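Local atomic coordinates of homoaconitase large subunit (Methanocaldococcus jannaschii, PDB entry 4KP2), a protein that forms the iron-sulfur subunit of a hydro-lyase that isomerises (R)-homocitrate to homoisocitrate by way of cis-homoaconitate. Residues 118-123 with 141-146; 186-191 with 421-426; 225-230 with 323-328; 317-322 with 402-407. All coordinates share one frame; numbering follows the deposited sequence.

Interaction 1: residues 118-123 with 141-146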
loop_
_atom_site.group_PDB
_atom_site.type_symbol
_atom_site.label_atom_id
_atom_site.label_comp_id
_atom_site.label_asym_id
_atom_site.label_seq_id
_atom_site.Cartn_x
_atom_site.Cartn_y
_atom_site.Cartn_z
ATOM N N ILE A 118 12.462 -3.856 2.618
ATOM C CA ILE A 118 12.703 -4.351 3.966
ATOM C C ILE A 118 14.162 -4.142 4.357
ATOM O O ILE A 118 15.060 -4.287 3.528
ATOM C CB ILE A 118 12.337 -5.845 4.082
ATOM C CG1 ILE A 118 10.913 -6.080 3.575
ATOM C CG2 ILE A 118 12.473 -6.332 5.517
ATOM C CD1 ILE A 118 10.479 -7.521 3.631
ATOM N N CYS A 119 14.382 -3.788 5.619
ATOM C CA CYS A 119 15.714 -3.502 6.142
ATOM C C CYS A 119 16.706 -4.638 5.905
ATOM O O CYS A 119 17.840 -4.403 5.490
ATOM C CB CYS A 119 15.633 -3.193 7.636
ATOM S SG CYS A 119 14.944 -4.537 8.636
ATOM N N HIS A 120 16.277 -5.865 6.174
ATOM C CA HIS A 120 17.145 -7.024 6.008
ATOM C C HIS A 120 17.403 -7.325 4.536
ATOM O O HIS A 120 18.489 -7.771 4.167
ATOM C CB HIS A 120 16.544 -8.248 6.697
ATOM C CG HIS A 120 16.395 -8.091 8.179
ATOM N ND1 HIS A 120 17.309 -7.410 8.947
ATOM C CD2 HIS A 120 15.432 -8.524 9.026
ATOM C CE1 HIS A 120 16.920 -7.430 10.212
ATOM N NE2 HIS A 120 15.785 -8.099 10.285
ATOM N N GLN A 121 16.399 -7.083 3.699
ATOM C CA GLN A 121 16.531 -7.320 2.267
ATOM C C GLN A 121 17.497 -6.320 1.638
ATOM O O GLN A 121 18.329 -6.687 0.811
ATOM C CB GLN A 121 15.167 -7.246 1.581
ATOM C CG GLN A 121 15.205 -7.578 0.098
ATOM C CD GLN A 121 15.626 -9.009 -0.173
ATOM O OE1 GLN A 121 15.399 -9.903 0.644
ATOM N NE2 GLN A 121 16.246 -9.235 -1.326
ATOM N N ILE A 122 17.376 -5.058 2.037
ATOM C CA ILE A 122 18.281 -4.012 1.574
ATOM C C ILE A 122 19.706 -4.314 2.022
ATOM O O ILE A 122 20.660 -4.168 1.255
ATOM C CB ILE A 122 17.864 -2.630 2.116
ATOM C CG1 ILE A 122 16.528 -2.201 1.510
ATOM C CG2 ILE A 122 18.932 -1.587 1.821
ATOM C CD1 ILE A 122 16.036 -0.864 2.012
ATOM N N LEU A 123 19.835 -4.751 3.271
ATOM C CA LEU A 123 21.133 -5.062 3.855
ATOM C C LEU A 123 21.804 -6.212 3.110
ATOM O O LEU A 123 23.026 -6.248 2.972
ATOM C CB LEU A 123 20.969 -5.418 5.334
ATOM C CG LEU A 123 21.962 -4.803 6.319
ATOM C CD1 LEU A 123 21.956 -3.290 6.193
ATOM C CD2 LEU A 123 21.622 -5.220 7.740
ATOM N N THR A 141 17.690 -10.139 12.639
ATOM C CA THR A 141 18.971 -9.771 12.050
ATOM C C THR A 141 19.765 -11.040 11.745
ATOM O O THR A 141 20.723 -11.022 10.973
ATOM C CB THR A 141 19.773 -8.851 12.992
ATOM O OG1 THR A 141 18.922 -7.801 13.469
ATOM C CG2 THR A 141 20.967 -8.237 12.273
ATOM N N CYS A 142 19.336 -12.150 12.340
ATOM C CA CYS A 142 19.972 -13.449 12.139
ATOM C C CYS A 142 19.900 -13.924 10.687
ATOM O O CYS A 142 20.582 -14.875 10.304
ATOM C CB CYS A 142 19.338 -14.494 13.059
ATOM S SG CYS A 142 17.539 -14.625 12.908
ATOM N N THR A 143 19.070 -13.258 9.890
ATOM C CA THR A 143 18.908 -13.577 8.476
ATOM C C THR A 143 20.232 -13.481 7.721
ATOM O O THR A 143 20.492 -14.254 6.798
ATOM C CB THR A 143 17.883 -12.628 7.815
ATOM O OG1 THR A 143 16.654 -12.660 8.552
ATOM C CG2 THR A 143 17.616 -13.031 6.373
ATOM N N HIS A 144 21.076 -12.540 8.137
ATOM C CA HIS A 144 22.327 -12.255 7.442
ATOM C C HIS A 144 23.433 -13.250 7.776
ATOM O O HIS A 144 24.605 -13.010 7.481
ATOM C CB HIS A 144 22.784 -10.831 7.756
ATOM C CG HIS A 144 21.701 -9.809 7.603
ATOM N ND1 HIS A 144 21.213 -9.422 6.373
ATOM C CD2 HIS A 144 21.007 -9.103 8.524
ATOM C CE1 HIS A 144 20.266 -8.518 6.545
ATOM N NE2 HIS A 144 20.120 -8.304 7.839
ATOM N N GLY A 145 23.057 -14.365 8.391
ATOM C CA GLY A 145 23.995 -15.437 8.658
ATOM C C GLY A 145 24.133 -16.326 7.439
ATOM O O GLY A 145 24.953 -17.243 7.411
ATOM N N ALA A 146 23.322 -16.045 6.424
ATOM C CA ALA A 146 23.355 -16.797 5.178
ATOM C C ALA A 146 24.554 -16.386 4.331
ATOM O O ALA A 146 24.906 -17.062 3.364
ATOM C CB ALA A 146 22.065 -16.592 4.406
#
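Two imidazoles, His-120 and His-144, meet at the first turn of helix 119-126. The polar link is one weak, bent hydrogen bond: ND1 of His-120 gives its proton to NE2 of His-144 over 3.2 Å, at only 121° at the hydrogen. CG of His-144 lies beside the backbone N (chi1 -48°), which sends its ring toward the helix. The ring planes stand at 74°, their centroids 5.0 Å apart. The carbonyl O of His-120 sits at the edge of the His-144 ring, in its plane, 3.1 Å from CE1. NE2 of His-120 is hydrogen-bonded to Asp-138, which mainly sets the turn of this ring; the weak bond to His-144 adds to it.

In this aconitase-family domain the contact ties a helix to the loop between strands 133-136 and 150-153 of a parallel sheet. It lies next to the predicted cluster ligand Cys-323, which the His-120 side chain touches.

The remaining contacts are nonpolar. Leu-123 brings CB to 3.4 Å from CE1 of His-144, and its CD2 lies equally near NE2. Thr-141 lays its CA 3.6 Å from CE1 of His-120; Cys-119, of the same helix as His-120, covers one face of that ring with SG.

Interaction 2: residues 186-191 with 421-426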
loop_
_atom_site.group_PDB
_atom_site.type_symbol
_atom_site.label_atom_id
_atom_site.label_comp_id
_atom_site.label_asym_id
_atom_site.label_seq_id
_atom_site.Cartn_x
_atom_site.Cartn_y
_atom_site.Cartn_z
ATOM N N ASN A 186 9.476 -30.724 -4.694
ATOM C CA ASN A 186 8.099 -30.280 -4.522
ATOM C C ASN A 186 7.944 -29.362 -3.316
ATOM O O ASN A 186 6.931 -28.679 -3.170
ATOM C CB ASN A 186 7.153 -31.474 -4.403
ATOM C CG ASN A 186 6.998 -32.225 -5.711
ATOM O OD1 ASN A 186 7.880 -32.193 -6.569
ATOM N ND2 ASN A 186 5.867 -32.903 -5.872
ATOM N N VAL A 187 8.956 -29.350 -2.456
ATOM C CA VAL A 187 8.947 -28.490 -1.282
ATOM C C VAL A 187 9.891 -27.308 -1.468
ATOM O O VAL A 187 10.746 -27.317 -2.354
ATOM C CB VAL A 187 9.344 -29.263 -0.014
ATOM C CG1 VAL A 187 8.334 -30.361 0.270
ATOM C CG2 VAL A 187 10.742 -29.840 -0.163
ATOM N N SER A 188 9.729 -26.291 -0.629
ATOM C CA SER A 188 10.560 -25.097 -0.713
ATOM C C SER A 188 11.400 -24.918 0.543
ATOM O O SER A 188 11.293 -25.695 1.491
ATOM C CB SER A 188 9.697 -23.855 -0.941
ATOM O OG SER A 188 8.830 -23.634 0.158
ATOM N N ALA A 189 12.233 -23.884 0.541
ATOM C CA ALA A 189 13.096 -23.582 1.676
ATOM C C ALA A 189 12.275 -23.252 2.918
ATOM O O ALA A 189 12.699 -23.525 4.043
ATOM C CB ALA A 189 14.030 -22.436 1.338
ATOM N N LYS A 190 11.104 -22.658 2.709
ATOM C CA LYS A 190 10.187 -22.375 3.806
ATOM C C LYS A 190 9.649 -23.680 4.380
ATOM O O LYS A 190 9.532 -23.828 5.597
ATOM C CB LYS A 190 9.038 -21.479 3.336
ATOM C CG LYS A 190 7.905 -21.332 4.344
ATOM C CD LYS A 190 8.400 -20.798 5.683
ATOM C CE LYS A 190 8.804 -19.336 5.593
ATOM N NZ LYS A 190 7.638 -18.461 5.281
ATOM N N ASP A 191 9.335 -24.626 3.501
ATOM C CA ASP A 191 8.880 -25.943 3.931
ATOM C C ASP A 191 9.988 -26.654 4.698
ATOM O O ASP A 191 9.726 -27.417 5.627
ATOM C CB ASP A 191 8.456 -26.789 2.730
ATOM C CG ASP A 191 7.287 -26.190 1.976
ATOM O OD1 ASP A 191 6.136 -26.350 2.437
ATOM O OD2 ASP A 191 7.518 -25.566 0.918
ATOM N N LEU A 421 1.209 -20.260 8.753
ATOM C CA LEU A 421 2.445 -19.987 8.026
ATOM C C LEU A 421 2.707 -21.047 6.962
ATOM O O LEU A 421 2.600 -22.242 7.231
ATOM C CB LEU A 421 3.628 -19.921 8.992
ATOM C CG LEU A 421 3.549 -18.872 10.100
ATOM C CD1 LEU A 421 4.764 -18.966 11.007
ATOM C CD2 LEU A 421 3.430 -17.479 9.504
ATOM N N ALA A 422 3.058 -20.604 5.759
ATOM C CA ALA A 422 3.323 -21.521 4.657
ATOM C C ALA A 422 4.218 -20.895 3.590
ATOM O O ALA A 422 4.738 -19.792 3.766
ATOM C CB ALA A 422 2.017 -21.999 4.038
ATOM N N SER A 423 4.390 -21.615 2.487
ATOM C CA SER A 423 5.216 -21.151 1.380
ATOM C C SER A 423 4.387 -20.291 0.429
ATOM O O SER A 423 3.160 -20.393 0.420
ATOM C CB SER A 423 5.806 -22.346 0.627
ATOM O OG SER A 423 4.793 -23.100 -0.012
ATOM N N PRO A 424 5.053 -19.430 -0.362
ATOM C CA PRO A 424 4.361 -18.610 -1.364
ATOM C C PRO A 424 3.545 -19.463 -2.331
ATOM O O PRO A 424 2.489 -19.029 -2.791
ATOM C CB PRO A 424 5.510 -17.940 -2.114
ATOM C CG PRO A 424 6.598 -17.856 -1.119
ATOM C CD PRO A 424 6.485 -19.094 -0.277
ATOM N N LYS A 425 4.044 -20.658 -2.633
ATOM C CA LYS A 425 3.331 -21.600 -3.485
ATOM C C LYS A 425 1.970 -21.947 -2.892
ATOM O O LYS A 425 0.938 -21.752 -3.533
ATOM C CB LYS A 425 4.155 -22.873 -3.665
ATOM C CG LYS A 425 3.411 -23.999 -4.360
ATOM C CD LYS A 425 4.216 -25.287 -4.310
ATOM C CE LYS A 425 3.449 -26.447 -4.920
ATOM N NZ LYS A 425 4.179 -27.736 -4.753
ATOM N N ILE A 426 1.981 -22.455 -1.664
ATOM C CA ILE A 426 0.755 -22.830 -0.971
ATOM C C ILE A 426 -0.118 -21.609 -0.696
ATOM O O ILE A 426 -1.345 -21.683 -0.762
ATOM C CB ILE A 426 1.067 -23.556 0.354
ATOM C CG1 ILE A 426 1.982 -24.754 0.101
ATOM C CG2 ILE A 426 -0.213 -24.007 1.041
ATOM C CD1 ILE A 426 2.328 -25.532 1.349
#
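Ser-188 and Ser-423 are the N-caps of two helices, 189-200 and 424-433, whose starts meet here and join parts of the aconitase fold far apart in sequence. OG of Ser-188 comes within 3.3 Å of CB of Ser-423. In both serines the hydroxyl is tucked between the backbone N and the carbonyl carbon (chi1 63° and 66°). In Ser-423 this puts OG under the first turn, where it accepts a weak but nearly straight bond from N of Ile-426, 173° at the hydrogen. Asp-191 turns back to the other cap: its OD2 accepts from N of Ser-188 at 2.8 Å, on the anti side of the carboxylate. A short acid suits this place, since it can turn back to the N-H of the N-cap residue, one half of a capping box.

The two lysines differ in shape. Lys-190 is bent at chi2, chi3 and chi4, which curls the chain so that CG lies 3.6 Å from O of Ala-422 and carries NZ to Asn-325, Thr-324 and Thr-403. Lys-425 runs fully extended to a salt bridge with Glu-293, and its NZ also makes a weak bond, 3.3 Å long, to the backbone O of Asn-186.

Interaction 3: residues 225-230 with 323-328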
loop_
_atom_site.group_PDB
_atom_site.type_symbol
_atom_site.label_atom_id
_atom_site.label_comp_id
_atom_site.label_asym_id
_atom_site.label_seq_id
_atom_site.Cartn_x
_atom_site.Cartn_y
_atom_site.Cartn_z
ATOM N N ARG A 225 18.839 -19.800 1.502
ATOM C CA ARG A 225 19.695 -19.658 2.674
ATOM C C ARG A 225 19.247 -18.497 3.556
ATOM O O ARG A 225 19.395 -18.542 4.778
ATOM C CB ARG A 225 21.154 -19.479 2.252
ATOM C CG ARG A 225 21.720 -20.674 1.509
ATOM C CD ARG A 225 23.180 -20.470 1.154
ATOM N NE ARG A 225 23.724 -21.623 0.445
ATOM C CZ ARG A 225 24.983 -21.719 0.033
ATOM N NH1 ARG A 225 25.833 -20.727 0.258
ATOM N NH2 ARG A 225 25.392 -22.807 -0.605
ATOM N N LEU A 226 18.701 -17.461 2.928
ATOM C CA LEU A 226 18.154 -16.325 3.660
ATOM C C LEU A 226 16.955 -16.751 4.498
ATOM O O LEU A 226 16.756 -16.261 5.609
ATOM C CB LEU A 226 17.743 -15.210 2.696
ATOM C CG LEU A 226 18.678 -14.003 2.589
ATOM C CD1 LEU A 226 20.079 -14.429 2.186
ATOM C CD2 LEU A 226 18.119 -12.988 1.605
ATOM N N THR A 227 16.160 -17.666 3.955
ATOM C CA THR A 227 14.967 -18.154 4.637
ATOM C C THR A 227 15.322 -18.989 5.864
ATOM O O THR A 227 14.709 -18.848 6.923
ATOM C CB THR A 227 14.089 -18.994 3.691
ATOM O OG1 THR A 227 13.716 -18.204 2.555
ATOM C CG2 THR A 227 12.834 -19.470 4.405
ATOM N N LEU A 228 16.319 -19.855 5.713
ATOM C CA LEU A 228 16.741 -20.738 6.796
ATOM C C LEU A 228 17.313 -19.968 7.983
ATOM O O LEU A 228 17.044 -20.303 9.137
ATOM C CB LEU A 228 17.764 -21.759 6.291
ATOM C CG LEU A 228 17.233 -23.159 5.976
ATOM C CD1 LEU A 228 16.066 -23.094 5.003
ATOM C CD2 LEU A 228 18.344 -24.041 5.427
ATOM N N CYS A 229 18.097 -18.936 7.694
ATOM C CA CYS A 229 18.718 -18.139 8.745
ATOM C C CYS A 229 17.744 -17.134 9.350
ATOM O O CYS A 229 17.968 -16.626 10.446
ATOM C CB CYS A 229 19.955 -17.415 8.209
ATOM S SG CYS A 229 21.282 -18.514 7.668
ATOM N N ASN A 230 16.664 -16.852 8.629
ATOM C CA ASN A 230 15.669 -15.891 9.088
ATOM C C ASN A 230 14.833 -16.431 10.243
ATOM O O ASN A 230 14.463 -15.689 11.156
ATOM C CB ASN A 230 14.752 -15.473 7.937
ATOM C CG ASN A 230 13.746 -14.415 8.346
ATOM O OD1 ASN A 230 12.697 -14.722 8.913
ATOM N ND2 ASN A 230 14.061 -13.159 8.057
ATOM N N CYS A 323 10.334 -10.726 4.801
ATOM C CA CYS A 323 11.770 -10.952 4.686
ATOM C C CYS A 323 12.049 -12.418 4.385
ATOM O O CYS A 323 13.052 -12.758 3.758
ATOM C CB CYS A 323 12.487 -10.534 5.969
ATOM S SG CYS A 323 14.266 -10.849 5.958
ATOM N N THR A 324 11.145 -13.284 4.834
ATOM C CA THR A 324 11.286 -14.719 4.633
ATOM C C THR A 324 11.002 -15.101 3.185
ATOM O O THR A 324 11.768 -15.840 2.565
ATOM C CB THR A 324 10.327 -15.504 5.543
ATOM O OG1 THR A 324 9.036 -15.580 4.927
ATOM C CG2 THR A 324 10.202 -14.822 6.895
ATOM N N ASN A 325 9.896 -14.590 2.649
ATOM C CA ASN A 325 9.470 -14.931 1.297
ATOM C C ASN A 325 8.897 -13.748 0.526
ATOM O O ASN A 325 7.721 -13.747 0.164
ATOM C CB ASN A 325 8.446 -16.067 1.334
ATOM C CG ASN A 325 9.046 -17.378 1.798
ATOM O OD1 ASN A 325 8.539 -18.011 2.722
ATOM N ND2 ASN A 325 10.134 -17.792 1.157
ATOM N N GLY A 326 9.732 -12.747 0.267
ATOM C CA GLY A 326 9.297 -11.574 -0.466
ATOM C C GLY A 326 10.171 -11.274 -1.666
ATOM O O GLY A 326 9.981 -10.268 -2.348
ATOM N N ARG A 327 11.133 -12.152 -1.926
ATOM C CA ARG A 327 12.061 -11.958 -3.031
ATOM C C ARG A 327 11.447 -12.355 -4.369
ATOM O O ARG A 327 10.287 -12.762 -4.434
ATOM C CB ARG A 327 13.360 -12.724 -2.775
ATOM C CG ARG A 327 14.226 -12.098 -1.694
ATOM C CD ARG A 327 15.253 -13.079 -1.163
ATOM N NE ARG A 327 14.631 -14.135 -0.366
ATOM C CZ ARG A 327 14.365 -14.029 0.932
ATOM N NH1 ARG A 327 14.663 -12.913 1.583
ATOM N NH2 ARG A 327 13.799 -15.037 1.580
ATOM N N LEU A 328 12.236 -12.228 -5.433
ATOM C CA LEU A 328 11.763 -12.475 -6.790
ATOM C C LEU A 328 11.272 -13.908 -6.977
ATOM O O LEU A 328 10.202 -14.136 -7.543
ATOM C CB LEU A 328 12.877 -12.181 -7.797
ATOM C CG LEU A 328 12.514 -11.390 -9.056
ATOM C CD1 LEU A 328 13.641 -11.470 -10.072
ATOM C CD2 LEU A 328 11.209 -11.878 -9.664
#
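The carbonyl O of Cys-323 is gripped chiefly by NH1 of Arg-327, at 2.7 Å and 142° at the hydrogen, approaching 22° from the carbonyl plane; a second bond from NH2 is weak and doubtful. A bend at chi3 folds the arginine back over its own loop, where the planar guanidinium, with its several N-H donors, can hold a backbone carbonyl and still present a side to helix 222-230. Leu-226 lies against that side, its CB 3.9 Å above one face toward the rim and its CD2 3.5 Å from NH1. OG1 of Thr-227 stands at the guanidinium edge, 3.3 Å from NH2; its hydrogen bond goes to the carbonyl of Asp-223.

The loop after strand 317-320 carries Cys-323, a predicted ligand of the [4Fe-4S] cluster characteristic of aconitases, so the helix packs on what is probably the cluster-binding loop. Asn-230, with CG anti to the backbone N (chi1 -177°), reaches across to it: ND2 lies 3.1 Å from SG of Cys-323, while OD1 meets CG2 of Thr-324 at 3.2 Å and is hydrogen-bonded to Asn-405. A leucine in place of Arg-327 would probably leave the Cys-323 carbonyl without its donor and this loop freer to shift. NH1 has a further partner in Gln-121, which joins the loop to helix 119-126.

Interaction 4: residues 317-322 with 402-407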
loop_
_atom_site.group_PDB
_atom_site.type_symbol
_atom_site.label_atom_id
_atom_site.label_comp_id
_atom_site.label_asym_id
_atom_site.label_seq_id
_atom_site.Cartn_x
_atom_site.Cartn_y
_atom_site.Cartn_z
ATOM N N GLN A 317 -7.808 -14.398 4.586
ATOM C CA GLN A 317 -6.801 -13.480 4.068
ATOM C C GLN A 317 -5.495 -14.216 3.791
ATOM O O GLN A 317 -5.151 -15.169 4.485
ATOM C CB GLN A 317 -6.565 -12.332 5.056
ATOM C CG GLN A 317 -5.638 -11.240 4.542
ATOM C CD GLN A 317 -5.436 -10.121 5.543
ATOM O OE1 GLN A 317 -6.129 -9.105 5.503
ATOM N NE2 GLN A 317 -4.479 -10.299 6.446
ATOM N N VAL A 318 -4.777 -13.783 2.761
ATOM C CA VAL A 318 -3.486 -14.373 2.433
ATOM C C VAL A 318 -2.451 -13.288 2.183
ATOM O O VAL A 318 -2.653 -12.407 1.349
ATOM C CB VAL A 318 -3.568 -15.279 1.188
ATOM C CG1 VAL A 318 -2.183 -15.771 0.800
ATOM C CG2 VAL A 318 -4.502 -16.453 1.440
ATOM N N PHE A 319 -1.343 -13.348 2.914
ATOM C CA PHE A 319 -0.260 -12.397 2.715
ATOM C C PHE A 319 0.980 -13.063 2.132
ATOM O O PHE A 319 1.407 -14.121 2.594
ATOM C CB PHE A 319 0.094 -11.686 4.021
ATOM C CG PHE A 319 1.339 -10.854 3.932
ATOM C CD1 PHE A 319 1.395 -9.759 3.086
ATOM C CD2 PHE A 319 2.456 -11.168 4.690
ATOM C CE1 PHE A 319 2.539 -8.993 2.996
ATOM C CE2 PHE A 319 3.602 -10.403 4.607
ATOM C CZ PHE A 319 3.644 -9.314 3.761
ATOM N N ILE A 320 1.551 -12.432 1.113
ATOM C CA ILE A 320 2.752 -12.943 0.469
ATOM C C ILE A 320 3.790 -11.842 0.303
ATOM O O ILE A 320 3.584 -10.896 -0.459
ATOM C CB ILE A 320 2.443 -13.528 -0.922
ATOM C CG1 ILE A 320 1.468 -14.701 -0.813
ATOM C CG2 ILE A 320 3.727 -13.967 -1.611
ATOM C CD1 ILE A 320 1.106 -15.314 -2.148
ATOM N N GLY A 321 4.903 -11.961 1.020
ATOM C CA GLY A 321 6.010 -11.048 0.823
ATOM C C GLY A 321 6.591 -10.409 2.070
ATOM O O GLY A 321 6.407 -9.216 2.311
ATOM N N SER A 322 7.302 -11.202 2.862
ATOM C CA SER A 322 8.042 -10.670 3.999
ATOM C C SER A 322 9.532 -10.856 3.750
ATOM O O SER A 322 9.950 -11.112 2.622
ATOM C CB SER A 322 7.628 -11.369 5.291
ATOM O OG SER A 322 7.926 -12.752 5.241
ATOM N N SER A 402 -0.054 -16.625 5.948
ATOM C CA SER A 402 1.040 -15.709 5.647
ATOM C C SER A 402 2.351 -16.419 5.326
ATOM O O SER A 402 2.550 -17.580 5.683
ATOM C CB SER A 402 1.251 -14.739 6.811
ATOM O OG SER A 402 2.324 -13.857 6.545
ATOM N N THR A 403 3.242 -15.706 4.644
ATOM C CA THR A 403 4.574 -16.212 4.345
ATOM C C THR A 403 5.583 -15.619 5.320
ATOM O O THR A 403 6.791 -15.713 5.113
ATOM C CB THR A 403 5.005 -15.876 2.908
ATOM O OG1 THR A 403 5.029 -14.454 2.735
ATOM C CG2 THR A 403 4.042 -16.490 1.905
ATOM N N THR A 404 5.072 -15.005 6.384
ATOM C CA THR A 404 5.915 -14.417 7.418
ATOM C C THR A 404 6.513 -15.483 8.331
ATOM O O THR A 404 6.449 -16.677 8.040
ATOM C CB THR A 404 5.137 -13.404 8.280
ATOM O OG1 THR A 404 3.898 -13.984 8.704
ATOM C CG2 THR A 404 4.854 -12.137 7.490
ATOM N N ASN A 405 7.085 -15.039 9.445
ATOM C CA ASN A 405 7.751 -15.944 10.374
ATOM C C ASN A 405 7.112 -15.980 11.760
ATOM O O ASN A 405 7.427 -16.853 12.570
ATOM C CB ASN A 405 9.236 -15.592 10.484
ATOM C CG ASN A 405 9.477 -14.099 10.574
ATOM O OD1 ASN A 405 8.645 -13.354 11.090
ATOM N ND2 ASN A 405 10.617 -13.654 10.063
ATOM N N ARG A 406 6.217 -15.034 12.029
ATOM C CA ARG A 406 5.515 -15.000 13.309
ATOM C C ARG A 406 4.132 -15.637 13.214
ATOM O O ARG A 406 3.478 -15.581 12.172
ATOM C CB ARG A 406 5.408 -13.571 13.842
ATOM C CG ARG A 406 6.471 -13.218 14.869
ATOM C CD ARG A 406 7.802 -12.899 14.213
ATOM N NE ARG A 406 7.793 -11.578 13.593
ATOM C CZ ARG A 406 8.092 -10.453 14.235
ATOM N NH1 ARG A 406 8.424 -10.490 15.519
ATOM N NH2 ARG A 406 8.058 -9.292 13.595
ATOM N N ASN A 407 3.689 -16.232 14.315
ATOM C CA ASN A 407 2.457 -17.008 14.328
ATOM C C ASN A 407 1.670 -16.787 15.617
ATOM O O ASN A 407 0.630 -17.406 15.843
ATOM C CB ASN A 407 2.792 -18.492 14.161
ATOM C CG ASN A 407 1.577 -19.332 13.836
ATOM O OD1 ASN A 407 0.552 -18.812 13.399
ATOM N ND2 ASN A 407 1.685 -20.637 14.048
#
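N of Gly-321 donates to OG1 of Thr-403 over 3.0 Å, nearly straight at 167°. The torsion of Thr-403 sets this up: OG1 sits between the backbone N and the carbonyl carbon (chi1 61°), facing the loop, while CG2 turns toward CG1 of Ile-320. N of Thr-403 makes a weak bond to O of Phe-319. A valine in place of Thr-403 would probably leave the Gly-321 N-H without its acceptor and let the turn after the strand loosen.

The Phe-319 ring is met along its edge, in plane, by OG of Ser-402, 3.3 Å from CD2, and by CG2 of Thr-404, 3.6 Å from CE2. The same methyl touches CB of Ser-322. The hydroxyls of Ser-402 and Thr-404 bond each other at 2.7 Å, which fixes how both side chains are turned.

Strands 317-320 and 399-402 are neighbours in a parallel sheet, and the contact lies where both strands end. Gly-321 has backbone angles that would jam a CB against the preceding carbonyl. Hydroxyl bonds of Thr-403 with Gly-321, Ser-402 with Thr-404 and Ser-322 with Thr-324 are consistent with a firmly shaped loop leading to predicted cluster ligand Cys-323.

Overall arrangement
Interactions 1 and 4 lie at two separate parallel five-stranded sheets, their centres about 17 Å apart, and interaction 3 sits between them, its centre about 9 Å from that of interaction 1 and 12 Å from that of interaction 4. Along the chain, interaction 1 closes before the others open; interactions 3 and 4 alternate, and both are nested inside the loop closed by interaction 2. Lys-190 of interaction 2 reaches both Asn-325 of interaction 3 and Thr-403 of interaction 4, and Asn-230 bonds Asn-405. Together these contacts draw helices 119-126, 189-200 and 222-230 and the ends of strands 317-320 and 399-402 around the loop bearing Cys-323, the predicted cluster ligand, near the centre of the folded chain.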